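Lysyl-trna-dependent l-ysyl-phosphatidylgycerol synthase (Bacillus licheniformis, PDB 4V36) transfers lysine from lysyl-tRNA to the membrane lipid phosphatidylglycerol, a modification that contributes to bacterial resistance. Local coordinates at residues D124-S129 with E300-V305; F150-P155 with F245-E250; V198-S201 with E205-A208; D224-S229 with A239-L244; G235-L240 with R296-K301. All blocks are in the same frame, centred on the assembly; numbering follows the deposited sequence.

In the fold
Read from the N terminus, interaction 1 opens first: the segment at 124-129, just after strand 111-122, meets 300-305, which leads into strand 305-313, so the other loops lie inside it or end beside it. Interaction 2 is nested within it and sets edge strand 149-153 against helix 236-251. Inside interaction 2 follow, in series, interaction 3, the hairpin of strands 196-200 and 206-213, and interaction 4, which joins strand 220-228 to the same helix. Interaction 5 crosses interaction 2, running from the start of that helix to 296-301; it shares Ala239 and Leu240 with interaction 4, and Glu300 and Lys301 with interaction 1.

Interaction 1 of 5, residues D124-S129 with E300-V305; sequences DTFTIS and EKYKPV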
# COMPACT_ATOMS: atom_id res chain seq x y z
N ASP A 124 18.78 1.12 -9.67
CA ASP A 124 20.00 1.14 -10.46
C ASP A 124 20.99 2.18 -9.95
O ASP A 124 22.20 1.95 -9.95
CB ASP A 124 19.69 1.40 -11.94
CG ASP A 124 19.05 0.20 -12.61
OD1 ASP A 124 19.37 -0.94 -12.23
OD2 ASP A 124 18.23 0.41 -13.53
N THR A 125 20.47 3.33 -9.52
CA THR A 125 21.32 4.43 -9.09
C THR A 125 21.45 4.53 -7.57
O THR A 125 22.18 5.37 -7.06
CB THR A 125 20.81 5.78 -9.63
OG1 THR A 125 19.45 5.97 -9.23
CG2 THR A 125 20.89 5.81 -11.15
N PHE A 126 20.74 3.66 -6.85
CA PHE A 126 20.85 3.65 -5.40
C PHE A 126 22.14 2.97 -4.95
O PHE A 126 22.55 1.96 -5.51
CB PHE A 126 19.65 2.94 -4.76
CG PHE A 126 19.80 2.71 -3.28
CD1 PHE A 126 19.61 3.74 -2.38
CD2 PHE A 126 20.16 1.46 -2.80
CE1 PHE A 126 19.76 3.53 -1.02
CE2 PHE A 126 20.31 1.25 -1.44
CZ PHE A 126 20.11 2.28 -0.55
N THR A 127 22.76 3.55 -3.93
CA THR A 127 23.97 2.97 -3.35
C THR A 127 24.20 3.52 -1.95
O THR A 127 23.65 4.55 -1.57
CB THR A 127 25.21 3.27 -4.22
OG1 THR A 127 26.37 2.65 -3.64
CG2 THR A 127 25.45 4.77 -4.33
N ILE A 128 25.02 2.82 -1.17
CA ILE A 128 25.38 3.27 0.16
C ILE A 128 26.84 3.73 0.18
O ILE A 128 27.45 3.86 1.24
CB ILE A 128 25.17 2.17 1.21
CG1 ILE A 128 26.06 0.96 0.90
CG2 ILE A 128 23.71 1.75 1.26
CD1 ILE A 128 25.93 -0.16 1.91
N SER A 129 27.38 3.98 -1.01
CA SER A 129 28.78 4.37 -1.15
C SER A 129 28.93 5.89 -1.20
O SER A 129 30.04 6.40 -1.32
CB SER A 129 29.38 3.75 -2.41
OG SER A 129 29.19 2.34 -2.42
N GLU A 300 12.79 10.14 2.34
CA GLU A 300 13.44 11.16 1.52
C GLU A 300 14.95 10.95 1.42
O GLU A 300 15.56 11.29 0.42
CB GLU A 300 13.13 12.55 2.07
CG GLU A 300 13.05 13.65 1.01
CD GLU A 300 14.41 14.10 0.52
OE1 GLU A 300 15.39 14.01 1.30
OE2 GLU A 300 14.51 14.53 -0.64
N LYS A 301 15.54 10.37 2.47
CA LYS A 301 16.99 10.18 2.51
C LYS A 301 17.45 9.10 1.53
O LYS A 301 18.65 8.90 1.35
CB LYS A 301 17.44 9.84 3.93
CG LYS A 301 17.00 8.48 4.42
CD LYS A 301 17.54 8.22 5.83
CE LYS A 301 17.19 6.82 6.31
NZ LYS A 301 15.72 6.60 6.40
N TYR A 302 16.50 8.41 0.92
CA TYR A 302 16.82 7.44 -0.12
C TYR A 302 16.75 8.10 -1.50
O TYR A 302 16.87 7.43 -2.52
CB TYR A 302 15.87 6.24 -0.05
CG TYR A 302 16.08 5.37 1.16
CD1 TYR A 302 17.07 4.39 1.18
CD2 TYR A 302 15.30 5.52 2.30
CE1 TYR A 302 17.27 3.59 2.29
CE2 TYR A 302 15.49 4.72 3.41
CZ TYR A 302 16.48 3.76 3.40
OH TYR A 302 16.67 2.96 4.51
N LYS A 303 16.56 9.41 -1.50
CA LYS A 303 16.44 10.21 -2.72
C LYS A 303 15.47 9.62 -3.74
O LYS A 303 15.87 9.27 -4.85
CB LYS A 303 17.82 10.40 -3.37
CG LYS A 303 18.60 11.60 -2.86
CD LYS A 303 19.04 11.42 -1.41
CE LYS A 303 19.69 12.69 -0.87
NZ LYS A 303 18.74 13.84 -0.89
N PRO A 304 14.19 9.50 -3.37
CA PRO A 304 13.22 8.87 -4.26
C PRO A 304 12.56 9.86 -5.22
O PRO A 304 12.68 11.07 -5.04
CB PRO A 304 12.19 8.29 -3.29
CG PRO A 304 12.16 9.31 -2.19
CD PRO A 304 13.56 9.89 -2.09
N VAL A 305 11.87 9.33 -6.22
CA VAL A 305 11.01 10.15 -7.06
C VAL A 305 9.59 10.08 -6.51
O VAL A 305 8.98 9.01 -6.46
CB VAL A 305 11.02 9.68 -8.53
CG1 VAL A 305 10.08 10.54 -9.36
CG2 VAL A 305 12.43 9.73 -9.09
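Phe126 and Tyr302 carry this small contact, their rings meeting at a single corner: CE1 of Phe126 lies 3.6 Å from CD1 of Tyr302. The geometry is lopsided. Seen from the tyrosine, the phenylalanine carbon sits at the ring edge and close to its plane, while the tyrosine carbon meets the phenylalanine ring at a slant. With centroids 6.0 Å apart and planes inclined by 40°, the pair qualifies neither as a stack nor as edge-to-face.

Both rings are positioned by local chain features. Phe126 swings its ring out opposite its own backbone N (chi1 171°), which aims it across the gap at Tyr302. Just beyond it, Thr127 OG1 accepts the backbone N of Ser129 at 3.1 Å, an ST turn that shapes the loop as it leaves the phenylalanine. On the other side, a type I turn from Glu300 to Lys303, closed by Lys303 N to Glu300 O at 2.9 Å, presents Tyr302.

A third ring completes the cluster. Phe245, from helix 236-251, stands edge-to-face with Phe126 and also packs on Tyr302. Val121 of strand 111-122 touches the side chains of both Phe126 and Tyr302, and Leu136 of helix 134-145 packs on Tyr302. The contact thus joins the loop between strand 111-122 and helix 134-145 to the turn leading into strand 305-313, with helix 236-251 alongside.

Interaction 2 of 5, residues F150-P155 with F245-E250; sequences FHVEQP and FQWGKE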
# COMPACT_ATOMS: atom_id res chain seq x y z
N PHE A 150 19.89 -12.16 5.09
CA PHE A 150 18.64 -11.81 4.44
C PHE A 150 18.23 -12.88 3.44
O PHE A 150 19.01 -13.26 2.57
CB PHE A 150 18.77 -10.45 3.76
CG PHE A 150 17.51 -9.97 3.09
CD1 PHE A 150 16.49 -9.42 3.84
CD2 PHE A 150 17.37 -10.06 1.72
CE1 PHE A 150 15.33 -8.97 3.23
CE2 PHE A 150 16.21 -9.62 1.10
CZ PHE A 150 15.20 -9.07 1.86
N HIS A 151 17.00 -13.38 3.56
CA HIS A 151 16.52 -14.45 2.70
C HIS A 151 15.10 -14.20 2.20
O HIS A 151 14.25 -13.68 2.93
CB HIS A 151 16.56 -15.79 3.45
CG HIS A 151 17.90 -16.14 4.00
ND1 HIS A 151 18.89 -16.72 3.24
CD2 HIS A 151 18.42 -15.98 5.24
CE1 HIS A 151 19.96 -16.91 3.99
NE2 HIS A 151 19.70 -16.47 5.21
N VAL A 152 14.85 -14.56 0.94
CA VAL A 152 13.51 -14.45 0.37
C VAL A 152 12.92 -15.84 0.14
O VAL A 152 13.46 -16.64 -0.62
CB VAL A 152 13.53 -13.67 -0.96
CG1 VAL A 152 12.16 -13.74 -1.63
CG2 VAL A 152 13.94 -12.23 -0.72
N GLU A 153 11.80 -16.12 0.81
CA GLU A 153 11.17 -17.43 0.73
C GLU A 153 9.99 -17.42 -0.24
O GLU A 153 9.31 -16.41 -0.40
CB GLU A 153 10.72 -17.89 2.11
CG GLU A 153 11.80 -17.82 3.18
CD GLU A 153 12.94 -18.79 2.91
OE1 GLU A 153 12.71 -19.83 2.27
OE2 GLU A 153 14.08 -18.50 3.35
N GLN A 154 9.75 -18.56 -0.87
CA GLN A 154 8.66 -18.70 -1.84
C GLN A 154 7.54 -19.58 -1.29
O GLN A 154 7.81 -20.57 -0.62
CB GLN A 154 9.18 -19.28 -3.15
CG GLN A 154 10.36 -18.53 -3.75
CD GLN A 154 9.97 -17.18 -4.32
OE1 GLN A 154 8.81 -16.97 -4.69
NE2 GLN A 154 10.93 -16.27 -4.39
N PRO A 155 6.29 -19.21 -1.58
CA PRO A 155 5.13 -20.04 -1.20
C PRO A 155 5.19 -21.40 -1.89
O PRO A 155 5.78 -21.50 -2.96
CB PRO A 155 3.93 -19.21 -1.69
CG PRO A 155 4.49 -18.31 -2.73
CD PRO A 155 5.88 -17.98 -2.29
N PHE A 245 16.69 -3.50 -1.37
CA PHE A 245 17.15 -2.83 -2.58
C PHE A 245 18.28 -3.61 -3.24
O PHE A 245 18.40 -3.63 -4.47
CB PHE A 245 17.61 -1.40 -2.27
CG PHE A 245 16.51 -0.49 -1.80
CD1 PHE A 245 15.18 -0.87 -1.92
CD2 PHE A 245 16.80 0.74 -1.25
CE1 PHE A 245 14.17 -0.03 -1.49
CE2 PHE A 245 15.79 1.59 -0.82
CZ PHE A 245 14.47 1.20 -0.94
N GLN A 246 19.11 -4.26 -2.43
CA GLN A 246 20.18 -5.10 -2.94
C GLN A 246 19.62 -6.31 -3.67
O GLN A 246 20.07 -6.66 -4.76
CB GLN A 246 21.10 -5.56 -1.80
CG GLN A 246 22.17 -6.55 -2.24
CD GLN A 246 23.01 -7.05 -1.08
OE1 GLN A 246 22.75 -6.72 0.08
NE2 GLN A 246 24.03 -7.84 -1.39
N TRP A 247 18.62 -6.94 -3.06
CA TRP A 247 17.97 -8.11 -3.65
C TRP A 247 17.20 -7.74 -4.91
O TRP A 247 17.24 -8.47 -5.90
CB TRP A 247 17.03 -8.76 -2.63
CG TRP A 247 16.28 -9.94 -3.16
CD1 TRP A 247 16.71 -11.24 -3.18
CD2 TRP A 247 14.98 -9.93 -3.75
NE1 TRP A 247 15.74 -12.04 -3.75
CE2 TRP A 247 14.67 -11.26 -4.10
CE3 TRP A 247 14.04 -8.93 -4.01
CZ2 TRP A 247 13.47 -11.61 -4.71
CZ3 TRP A 247 12.84 -9.28 -4.61
CH2 TRP A 247 12.57 -10.61 -4.95
N GLY A 248 16.50 -6.61 -4.87
CA GLY A 248 15.72 -6.14 -6.00
C GLY A 248 16.58 -5.82 -7.21
O GLY A 248 16.22 -6.15 -8.34
N LYS A 249 17.72 -5.18 -6.96
CA LYS A 249 18.66 -4.86 -8.02
C LYS A 249 19.26 -6.13 -8.61
O LYS A 249 19.52 -6.21 -9.81
CB LYS A 249 19.77 -3.94 -7.50
CG LYS A 249 20.79 -3.51 -8.54
CD LYS A 249 21.86 -2.62 -7.93
CE LYS A 249 22.87 -2.18 -8.97
NZ LYS A 249 22.24 -1.40 -10.07
N GLU A 250 19.47 -7.12 -7.75
CA GLU A 250 20.05 -8.39 -8.16
C GLU A 250 19.09 -9.19 -9.04
O GLU A 250 19.51 -9.89 -9.96
CB GLU A 250 20.44 -9.22 -6.93
CG GLU A 250 21.14 -10.53 -7.24
CD GLU A 250 22.55 -10.34 -7.77
OE1 GLU A 250 23.10 -9.22 -7.61
OE2 GLU A 250 23.12 -11.30 -8.33
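Val152 lies over the indole of Trp247 in a helix-on-sheet contact, where helix 236-251 packs against strand 149-153, the outermost strand at this end of the mixed sheet within the chain. The evidence for a CH-pi interaction is direct: Val152 CG2 is 3.6 Å from the centroid of the five-membered ring and only 15° from its normal, so the methyl sits over the face and not beside an edge.

The rotamers explain this placement. In Val152 the CG1 branch is trans to the backbone N (chi1 172°), which turns CG2 onto the pyrrole part of the indole while CG1 approaches its benzo part, with CG1 4.0 Å from Trp247 CZ2. Both methyls thus meet the indole from the same side. Trp247 likewise extends CG opposite its backbone N (chi1 178°), carrying the indole off the helix toward the strand, and valine and tryptophan side chains meet at about a right angle.

Phe150, two residues earlier and pointing toward the helix like Val152, adds a second point of contact nearer the helix backbone: its CE2 touches Trp247 CB at 3.9 Å. The same phenylalanine packs on Tyr243 and Leu244, one helical turn back, so it bridges successive turns of the helix. His151, between the two, points away from the helix, as the alternation of a strand requires. On the adjacent strand 196-200, Ala197 touches both Phe150 and Val152. The closest approach across the two segments is Val152 CG2 to Trp247 NE1, 3.5 Å.

Interaction 3 of 5, residues V198-S201 with E205-A208; sequences VLKS and EIVA
Strands 196-200 and 206-213 run antiparallel around Leu199, but the short segments 198-200 and 206-208 are strongly splayed, with axes 4.8 Å apart at closest and an angle of 127° between their directions. The splay is consistent with a bulge at this point: Leu199 O accepts Val207 N at 2.9 Å, nearly in line with the carbonyl (171° at the oxygen), whereas Leu199 N donates to Ala208 O, also at 2.9 Å, from above that carbonyl's plane. Two consecutive residues thus face one.

Toward the turn, Ser201 N donates to Glu205 O at 3.0 Å. Ser201 OG, placed between its backbone N and carbonyl carbon (chi1 60°), faces back across the gap and takes a longer, bent bond from Glu205 N at 3.3 Å; Glu203 also bonds this hydroxyl.

On one side of the sheet, the extended aliphatic chain of Lys200 passes over Ile206, its CE 3.9 Å from Ile206 CG1, and Val198 CB approaches Ile206 CG2 at 4.2 Å. Phe161 of helix 159-173 covers Val198 and Ile206. On the other, Leu199 CB meets Ala208 CB at 4.0 Å beneath Leu240 of helix 236-251. Glu205 directs its carboxylate to a salt bridge with Lys231. The whole is a tight beta hairpin distorted by a classic beta bulge at Val207 and Ala208, sandwiched between two helices.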
# COMPACT_ATOMS: atom_id res chain seq x y z
N VAL A 198 12.77 -12.54 4.83
CA VAL A 198 13.03 -12.58 6.26
C VAL A 198 14.46 -12.17 6.60
O VAL A 198 15.36 -12.28 5.77
CB VAL A 198 12.78 -13.99 6.84
CG1 VAL A 198 11.31 -14.38 6.69
CG2 VAL A 198 13.68 -15.01 6.17
N LEU A 199 14.65 -11.67 7.82
CA LEU A 199 15.97 -11.36 8.33
C LEU A 199 16.27 -12.25 9.53
O LEU A 199 15.58 -12.18 10.55
CB LEU A 199 16.08 -9.89 8.71
CG LEU A 199 17.49 -9.42 9.09
CD1 LEU A 199 18.40 -9.42 7.87
CD2 LEU A 199 17.46 -8.04 9.74
N LYS A 200 17.30 -13.08 9.40
CA LYS A 200 17.65 -14.02 10.47
C LYS A 200 18.93 -13.61 11.18
O LYS A 200 19.82 -13.00 10.58
CB LYS A 200 17.80 -15.43 9.91
CG LYS A 200 16.52 -16.04 9.37
CD LYS A 200 16.77 -17.47 8.90
CE LYS A 200 15.49 -18.12 8.40
NZ LYS A 200 15.73 -19.51 7.94
N SER A 201 19.03 -13.95 12.46
CA SER A 201 20.24 -13.73 13.23
C SER A 201 21.25 -14.83 12.93
O SER A 201 21.02 -15.67 12.06
CB SER A 201 19.93 -13.68 14.72
OG SER A 201 19.35 -14.90 15.16
N GLU A 205 17.51 -17.31 13.92
CA GLU A 205 16.23 -16.86 14.44
C GLU A 205 15.68 -15.68 13.63
O GLU A 205 16.35 -14.66 13.47
CB GLU A 205 16.34 -16.46 15.91
CG GLU A 205 15.02 -16.04 16.53
CD GLU A 205 15.18 -15.54 17.96
OE1 GLU A 205 16.33 -15.37 18.40
OE2 GLU A 205 14.14 -15.33 18.62
N ILE A 206 14.47 -15.84 13.12
CA ILE A 206 13.81 -14.79 12.35
C ILE A 206 13.45 -13.61 13.25
O ILE A 206 12.68 -13.76 14.20
CB ILE A 206 12.53 -15.32 11.67
CG1 ILE A 206 12.85 -16.49 10.75
CG2 ILE A 206 11.84 -14.20 10.90
CD1 ILE A 206 11.64 -17.09 10.07
N VAL A 207 14.02 -12.45 12.95
CA VAL A 207 13.77 -11.26 13.76
C VAL A 207 12.96 -10.21 12.99
O VAL A 207 12.54 -9.21 13.57
CB VAL A 207 15.08 -10.62 14.24
CG1 VAL A 207 15.91 -11.63 15.02
CG2 VAL A 207 15.87 -10.06 13.07
N ALA A 208 12.75 -10.45 11.70
CA ALA A 208 11.98 -9.53 10.87
C ALA A 208 11.48 -10.20 9.60
O ALA A 208 12.11 -11.14 9.10
CB ALA A 208 12.83 -8.30 10.52

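Interaction 4 of 5, residues D224-S229 with A239-L244; sequences DLMRYS and ALFIYL. With LYN (2,6-diamino-hexanoic acid amide), chain C.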
# COMPACT_ATOMS: atom_id res chain seq x y z
N ASP A 224 4.44 -4.85 1.67
CA ASP A 224 3.22 -4.43 2.34
C ASP A 224 3.45 -4.39 3.84
O ASP A 224 3.39 -3.33 4.46
CB ASP A 224 2.07 -5.38 1.98
CG ASP A 224 0.75 -4.96 2.59
OD1 ASP A 224 0.61 -3.78 2.96
OD2 ASP A 224 -0.15 -5.82 2.68
N LEU A 225 3.73 -5.55 4.41
CA LEU A 225 4.05 -5.65 5.83
C LEU A 225 5.56 -5.59 6.05
O LEU A 225 6.33 -6.16 5.29
CB LEU A 225 3.49 -6.95 6.42
CG LEU A 225 2.01 -7.03 6.81
CD1 LEU A 225 1.10 -6.96 5.59
CD2 LEU A 225 1.75 -8.30 7.60
N MET A 226 5.96 -4.86 7.09
CA MET A 226 7.34 -4.89 7.56
C MET A 226 7.33 -4.90 9.08
O MET A 226 7.07 -3.88 9.72
CB MET A 226 8.14 -3.69 7.04
CG MET A 226 9.52 -3.56 7.69
SD MET A 226 10.48 -2.13 7.16
CE MET A 226 11.16 -2.73 5.62
N ARG A 227 7.60 -6.06 9.66
CA ARG A 227 7.48 -6.22 11.11
C ARG A 227 8.72 -6.90 11.69
O ARG A 227 9.34 -7.75 11.06
CB ARG A 227 6.22 -7.02 11.44
CG ARG A 227 4.96 -6.37 10.87
CD ARG A 227 3.68 -7.11 11.21
NE ARG A 227 2.53 -6.39 10.68
CZ ARG A 227 1.27 -6.75 10.85
NH1 ARG A 227 0.98 -7.84 11.55
NH2 ARG A 227 0.29 -6.02 10.32
N TYR A 228 9.07 -6.50 12.91
CA TYR A 228 10.27 -7.00 13.56
C TYR A 228 10.06 -7.19 15.06
O TYR A 228 9.23 -6.52 15.67
CB TYR A 228 11.44 -6.04 13.32
CG TYR A 228 11.11 -4.59 13.60
CD1 TYR A 228 11.18 -4.08 14.89
CD2 TYR A 228 10.73 -3.73 12.58
CE1 TYR A 228 10.88 -2.75 15.15
CE2 TYR A 228 10.43 -2.40 12.83
CZ TYR A 228 10.50 -1.92 14.12
OH TYR A 228 10.21 -0.61 14.38
N SER A 229 10.81 -8.12 15.64
CA SER A 229 10.71 -8.40 17.07
C SER A 229 11.54 -7.41 17.89
O SER A 229 12.25 -6.57 17.32
CB SER A 229 11.16 -9.83 17.37
OG SER A 229 12.47 -10.06 16.89
N ALA A 239 17.99 -1.04 7.63
CA ALA A 239 18.73 -2.22 7.21
C ALA A 239 17.93 -3.07 6.23
O ALA A 239 18.45 -3.54 5.22
CB ALA A 239 19.14 -3.05 8.41
N LEU A 240 16.64 -3.25 6.53
CA LEU A 240 15.77 -4.08 5.70
C LEU A 240 15.61 -3.51 4.29
O LEU A 240 15.65 -4.25 3.32
CB LEU A 240 14.40 -4.24 6.36
CG LEU A 240 14.36 -5.05 7.65
CD1 LEU A 240 12.94 -5.19 8.16
CD2 LEU A 240 15.00 -6.42 7.45
N PHE A 241 15.44 -2.19 4.19
CA PHE A 241 15.30 -1.55 2.89
C PHE A 241 16.60 -1.66 2.09
O PHE A 241 16.57 -1.78 0.87
CB PHE A 241 14.89 -0.09 3.04
CG PHE A 241 13.42 0.11 3.27
CD1 PHE A 241 12.50 -0.28 2.31
CD2 PHE A 241 12.96 0.69 4.44
CE1 PHE A 241 11.15 -0.10 2.51
CE2 PHE A 241 11.60 0.88 4.64
CZ PHE A 241 10.70 0.48 3.68
N ILE A 242 17.73 -1.61 2.79
CA ILE A 242 19.03 -1.77 2.14
C ILE A 242 19.17 -3.18 1.57
O ILE A 242 19.57 -3.36 0.42
CB ILE A 242 20.19 -1.48 3.11
CG1 ILE A 242 20.21 -0.00 3.49
CG2 ILE A 242 21.52 -1.87 2.49
CD1 ILE A 242 21.23 0.34 4.56
N TYR A 243 18.82 -4.17 2.38
CA TYR A 243 18.83 -5.56 1.93
C TYR A 243 17.82 -5.79 0.81
O TYR A 243 18.09 -6.53 -0.14
CB TYR A 243 18.54 -6.52 3.10
CG TYR A 243 19.71 -6.71 4.04
CD1 TYR A 243 20.90 -7.27 3.60
CD2 TYR A 243 19.60 -6.36 5.38
CE1 TYR A 243 21.96 -7.46 4.46
CE2 TYR A 243 20.66 -6.55 6.26
CZ TYR A 243 21.84 -7.10 5.79
OH TYR A 243 22.89 -7.28 6.65
N LEU A 244 16.66 -5.15 0.93
CA LEU A 244 15.62 -5.26 -0.09
C LEU A 244 16.07 -4.68 -1.42
O LEU A 244 15.86 -5.28 -2.47
CB LEU A 244 14.34 -4.56 0.37
CG LEU A 244 13.39 -5.37 1.26
CD1 LEU A 244 12.22 -4.50 1.72
CD2 LEU A 244 12.89 -6.60 0.52
N LYN C . 3.17 -3.57 8.61
CA LYN C . 1.73 -3.43 8.56
CB LYN C . 1.26 -2.58 9.74
CG LYN C . -0.25 -2.34 9.71
CD LYN C . -0.80 -2.17 11.12
CE LYN C . -0.19 -0.98 11.84
NZ LYN C . -0.74 -0.88 13.22
C LYN C . 1.31 -2.79 7.27
O LYN C . 1.95 -1.85 6.84
NT LYN C . 0.26 -3.28 6.61
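Met226 reaches its helix partners by running straight out and then hooking: CG lies trans to the backbone N (chi1 171°), the chain continues extended, and a bend at the last torsion (chi3 -82°) turns CE onto Phe241 and Leu240. The setting is the first half of a beta-alpha-beta unit, in which strand 220-228 is followed by helix 236-251 and then strand 255-261.

The terminal methyl does most of the touching. Met226 CE stands over one face of the Phe241 ring, 3.8 Å from the centroid and 14° off the normal, a CH-pi contact; the sulfur, at 4.7 Å from the same centroid, takes part obliquely in a Met-aromatic contact. Beside this, Met226 CE meets Leu240 CB at 3.7 Å, and Met226 CG meets Leu240 CD1 at 3.8 Å, the two side chains lying alongside and running in opposing senses. Met210 of the adjacent strand 206-213 also packs on Met226 and Leu240.

Strand alternation sends the next residue the opposite way, to the bound lysine amide. Arg227 is fixed there by a salt bridge to Glu178 and a bond to Ser169, while Leu225 CD2 lies over the centre of its guanidinium. The ligand is hydrogen-bonded to Gly184 O, and the backbone N of Met226 lies 3.4 Å from the ligand N, a close approach. The edge of the guanidinium brings Arg227 NH2 to within 3.4 Å of the ligand CA.

Interaction 5 of 5, residues G235-L240 with R296-K301; sequences GIMDAL and RSFKEK
Asp238 OD1 is gripped from two directions: Lys301 NZ donates to it at 3.0 Å in a salt bridge, and the hydroxyl of Tyr302 is hydrogen-bonded to it as well. The ammonium arrives on the syn side of the carboxylate, 24° out of its plane.

Lys301 NZ has a second acceptor, Phe298 O, at a shorter 2.6 Å, in the carbonyl plane and on a lone pair. The first torsion of the lysine, with CG between the backbone N and the carbonyl carbon, starts the chain on its course, and a bend at the last (chi4 -62°) turns NZ in over Phe298, 3.3 Å above the ring plane and offset toward the rim, in a cation-pi contact.

The ring also lies alongside the carboxylate, the two planes only 16° apart, with Asp238 OD1 3.1 Å from Phe298 CE1. Next to it, Met237 CB touches Phe298 CZ at 3.8 Å, and the methionine sulfur adds an oblique Met-aromatic contact.

The start of helix 236-251 is thus joined to the short helix 296-300 by a compact set of charge, ring and backbone carbonyl. Sharing one ammonium between carboxylate, carbonyl and ring would probably stabilise its positive charge and, in turn, the ionised form of Asp238.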
# COMPACT_ATOMS: atom_id res chain seq x y z
N GLY A 235 17.94 0.65 13.95
CA GLY A 235 18.10 0.91 12.54
C GLY A 235 17.63 -0.27 11.71
O GLY A 235 18.04 -0.44 10.56
N ILE A 236 16.75 -1.07 12.30
CA ILE A 236 16.25 -2.29 11.67
C ILE A 236 15.53 -2.01 10.35
O ILE A 236 15.73 -2.72 9.37
CB ILE A 236 15.31 -3.06 12.63
CG1 ILE A 236 14.65 -4.25 11.92
CG2 ILE A 236 14.26 -2.13 13.23
CD1 ILE A 236 15.62 -5.34 11.52
N MET A 237 14.72 -0.96 10.33
CA MET A 237 13.95 -0.63 9.13
C MET A 237 14.85 -0.16 8.00
O MET A 237 14.62 -0.49 6.83
CB MET A 237 12.90 0.44 9.45
CG MET A 237 11.75 -0.06 10.30
SD MET A 237 10.42 1.15 10.43
CE MET A 237 11.28 2.51 11.22
N ASP A 238 15.87 0.62 8.34
CA ASP A 238 16.85 1.08 7.36
C ASP A 238 17.62 -0.10 6.77
O ASP A 238 17.85 -0.15 5.56
CB ASP A 238 17.82 2.08 7.98
CG ASP A 238 17.19 3.45 8.19
OD1 ASP A 238 16.36 3.86 7.35
OD2 ASP A 238 17.52 4.11 9.20
N ALA A 239 17.99 -1.04 7.63
CA ALA A 239 18.73 -2.22 7.21
C ALA A 239 17.93 -3.07 6.23
O ALA A 239 18.45 -3.54 5.22
CB ALA A 239 19.14 -3.05 8.41
N LEU A 240 16.64 -3.25 6.53
CA LEU A 240 15.77 -4.08 5.70
C LEU A 240 15.61 -3.51 4.29
O LEU A 240 15.65 -4.25 3.32
CB LEU A 240 14.40 -4.24 6.36
CG LEU A 240 14.36 -5.05 7.65
CD1 LEU A 240 12.94 -5.19 8.16
CD2 LEU A 240 15.00 -6.42 7.45
N ARG A 296 8.28 11.81 6.44
CA ARG A 296 8.67 11.95 5.05
C ARG A 296 10.19 11.88 4.91
O ARG A 296 10.71 11.36 3.92
CB ARG A 296 8.14 13.27 4.47
CG ARG A 296 8.56 13.56 3.04
CD ARG A 296 8.04 14.92 2.60
NE ARG A 296 8.48 15.28 1.26
CZ ARG A 296 7.78 15.05 0.15
NH1 ARG A 296 6.59 14.45 0.23
NH2 ARG A 296 8.25 15.41 -1.03
N SER A 297 10.89 12.39 5.91
CA SER A 297 12.35 12.43 5.91
C SER A 297 12.97 11.03 5.90
O SER A 297 14.07 10.84 5.39
CB SER A 297 12.86 13.21 7.12
OG SER A 297 12.47 12.58 8.33
N PHE A 298 12.26 10.07 6.48
CA PHE A 298 12.73 8.69 6.51
C PHE A 298 12.89 8.13 5.10
O PHE A 298 13.87 7.46 4.79
CB PHE A 298 11.78 7.81 7.32
CG PHE A 298 12.17 6.35 7.35
CD1 PHE A 298 13.10 5.89 8.26
CD2 PHE A 298 11.60 5.45 6.46
CE1 PHE A 298 13.46 4.56 8.29
CE2 PHE A 298 11.96 4.12 6.48
CZ PHE A 298 12.89 3.67 7.40
N LYS A 299 11.90 8.41 4.25
CA LYS A 299 11.93 7.94 2.87
C LYS A 299 12.75 8.86 1.98
O LYS A 299 13.33 8.42 0.99
CB LYS A 299 10.50 7.82 2.33
CG LYS A 299 9.58 6.95 3.17
CD LYS A 299 8.22 6.80 2.51
CE LYS A 299 7.28 5.97 3.36
NZ LYS A 299 7.85 4.63 3.66
N GLU A 300 12.79 10.14 2.34
CA GLU A 300 13.44 11.16 1.52
C GLU A 300 14.95 10.95 1.42
O GLU A 300 15.56 11.29 0.42
CB GLU A 300 13.13 12.55 2.07
CG GLU A 300 13.05 13.65 1.01
CD GLU A 300 14.41 14.10 0.52
OE1 GLU A 300 15.39 14.01 1.30
OE2 GLU A 300 14.51 14.53 -0.64
N LYS A 301 15.54 10.37 2.47
CA LYS A 301 16.99 10.18 2.51
C LYS A 301 17.45 9.10 1.53
O LYS A 301 18.65 8.90 1.35
CB LYS A 301 17.44 9.84 3.93
CG LYS A 301 17.00 8.48 4.42
CD LYS A 301 17.54 8.22 5.83
CE LYS A 301 17.19 6.82 6.31
NZ LYS A 301 15.72 6.60 6.40